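PDB 1WB7: superoxide dismutase [Fe] from Sulfolobus solfataricus, which converts superoxide radicals into hydrogen peroxide and molecular oxygen, using one iron ion in each subunit of a homotetramer. Local coordinates for residues 117-120 / 121-125. The protein carries 1 engineered substitution. Sequence-based numbering, arbitrary orientation.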
loop_
_atom_site.group_PDB
_atom_site.type_symbol
_atom_site.label_atom_id
_atom_site.label_comp_id
_atom_site.label_asym_id
_atom_site.label_seq_id
_atom_site.Cartn_x
_atom_site.Cartn_y
_atom_site.Cartn_z
ATOM N N ASP A 117 31.840 -4.086 -5.283
ATOM C CA ASP A 117 31.340 -5.267 -5.991
ATOM C C ASP A 117 30.223 -5.948 -5.214
ATOM O O ASP A 117 29.184 -6.312 -5.771
ATOM C CB ASP A 117 32.451 -6.297 -6.212
ATOM C CG ASP A 117 33.304 -5.993 -7.423
ATOM O OD1 ASP A 117 32.894 -5.155 -8.248
ATOM O OD2 ASP A 117 34.381 -6.609 -7.558
ATOM N N ARG A 118 30.441 -6.140 -3.922
ATOM C CA ARG A 118 29.427 -6.790 -3.123
ATOM C C ARG A 118 28.185 -5.901 -3.096
ATOM O O ARG A 118 27.074 -6.368 -3.334
ATOM C CB ARG A 118 29.944 -7.052 -1.711
ATOM C CG ARG A 118 28.971 -7.842 -0.840
ATOM C CD ARG A 118 28.420 -9.056 -1.575
ATOM N NE ARG A 118 27.438 -9.769 -0.761
ATOM C CZ ARG A 118 26.486 -10.553 -1.256
ATOM N NH1 ARG A 118 26.383 -10.728 -2.563
ATOM N NH2 ARG A 118 25.633 -11.160 -0.447
ATOM N N PHE A 119 28.380 -4.613 -2.834
ATOM C CA PHE A 119 27.259 -3.681 -2.802
ATOM C C PHE A 119 26.433 -3.769 -4.089
ATOM O O PHE A 119 25.207 -3.849 -4.045
ATOM C CB PHE A 119 27.747 -2.240 -2.635
ATOM C CG PHE A 119 26.676 -1.220 -2.894
ATOM C CD1 PHE A 119 25.649 -1.026 -1.979
ATOM C CD2 PHE A 119 26.656 -0.505 -4.090
ATOM C CE1 PHE A 119 24.609 -0.140 -2.247
ATOM C CE2 PHE A 119 25.625 0.383 -4.371
ATOM C CZ PHE A 119 24.596 0.567 -3.447
ATOM N N LYS A 120 27.111 -3.742 -5.228
ATOM C CA LYS A 120 26.432 -3.818 -6.516
ATOM C C LYS A 120 25.540 -5.046 -6.583
ATOM O O LYS A 120 24.405 -4.966 -7.045
ATOM C CB LYS A 120 27.446 -3.883 -7.657
ATOM C CG LYS A 120 27.476 -2.652 -8.534
ATOM C CD LYS A 120 28.366 -2.866 -9.758
ATOM C CE LYS A 120 27.770 -3.901 -10.701
ATOM N NZ LYS A 120 28.597 -4.079 -11.935
ATOM N N GLN A 121 26.065 -6.180 -6.128
ATOM C CA GLN A 121 25.318 -7.433 -6.130
ATOM C C GLN A 121 24.055 -7.340 -5.291
ATOM O O GLN A 121 22.964 -7.667 -5.755
ATOM C CB GLN A 121 26.170 -8.575 -5.574
ATOM C CG GLN A 121 27.332 -8.992 -6.435
ATOM C CD GLN A 121 27.992 -10.241 -5.893
ATOM O OE1 GLN A 121 28.406 -10.284 -4.738
ATOM N NE2 GLN A 121 28.082 -11.271 -6.726
ATOM N N VAL A 122 24.213 -6.903 -4.046
ATOM C CA VAL A 122 23.086 -6.783 -3.131
ATOM C C VAL A 122 22.045 -5.787 -3.633
ATOM O O VAL A 122 20.844 -6.028 -3.504
ATOM C CB VAL A 122 23.561 -6.369 -1.723
ATOM C CG1 VAL A 122 22.370 -6.167 -0.798
ATOM C CG2 VAL A 122 24.484 -7.444 -1.166
ATOM N N PHE A 123 22.499 -4.682 -4.216
ATOM C CA PHE A 123 21.579 -3.667 -4.723
ATOM C C PHE A 123 20.808 -4.202 -5.922
ATOM O O PHE A 123 19.600 -4.012 -6.035
ATOM C CB PHE A 123 22.336 -2.407 -5.151
ATOM C CG PHE A 123 21.442 -1.221 -5.386
ATOM C CD1 PHE A 123 20.982 -0.456 -4.315
ATOM C CD2 PHE A 123 21.027 -0.889 -6.669
ATOM C CE1 PHE A 123 20.122 0.619 -4.519
ATOM C CE2 PHE A 123 20.165 0.183 -6.887
ATOM C CZ PHE A 123 19.710 0.940 -5.809
ATOM N N THR A 124 21.525 -4.853 -6.825
ATOM C CA THR A 124 20.924 -5.412 -8.022
ATOM C C THR A 124 19.897 -6.468 -7.620
ATOM O O THR A 124 18.790 -6.516 -8.157
ATOM C CB THR A 124 22.015 -6.029 -8.920
ATOM O OG1 THR A 124 22.903 -4.991 -9.349
ATOM C CG2 THR A 124 21.409 -6.704 -10.144
ATOM N N GLU A 125 20.263 -7.294 -6.650
ATOM C CA GLU A 125 19.388 -8.350 -6.158
ATOM C C GLU A 125 18.124 -7.754 -5.548
ATOM O O GLU A 125 17.012 -8.228 -5.799
ATOM C CB GLU A 125 20.131 -9.168 -5.100
ATOM C CG GLU A 125 19.338 -10.314 -4.508
ATOM C CD GLU A 125 20.025 -10.916 -3.290
ATOM O OE1 GLU A 125 21.247 -10.708 -3.127
ATOM O OE2 GLU A 125 19.344 -11.602 -2.503
#
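Gln121 and Arg118, three residues apart on the helix 116-128, open an example of a helix whose faces have different jobs: this pair serves solvent and subunit interface, while Phe119, Val122 and Phe123 serve the core. The side chains of Gln121 and Arg118 cross at about a right angle, and Arg118 NH1 donates to Gln121 OE1 over 3.0 Å. The oxygen lies near the guanidinium plane, but the donor sits 61° out of the amide's carbonyl plane, away from its lone pairs. Gln121 N meanwhile closes the regular i to i+4 bond to Asp117 O.

Val122, next along, lays CG2 over the centre of the guanidinium face, 3.7 Å from Arg118 CZ. The bend of the arginine at chi2 turns the chain forward along the helix to meet it. The remaining edge of this group works across the interface: NE and NH2 donate to the carbonyls of Val56 and Val55 of the second subunit, so bonds from NE, NH1 and NH2 hold the group's orientation, with Val122 CG2 packed on one face.

Phe123 sets its ring beside that of Phe119, both pointing the same way. The planes are inclined by 35° with centroids 5.6 Å apart, an oblique pair whose nearest carbons are Phe119 CZ and Phe123 CD1, at 3.9 Å. Phe123 CB also lies over one face of the Phe119 ring, toward its rim.

At Thr124 the helix bond is doubled. With OG1 turned beside its own backbone N (chi1 -63°), the hydroxyl donates to Lys120 O over 2.8 Å, while Thr124 N reaches the same oxygen from the opposite face of the carbonyl plane.

Within the C-terminal domain, Phe119, Val122 and Phe123 pack on Ile149 of strand 147-153, the two phenylalanines also reach strand 134-140, and Thr124 rests against helix 184-191.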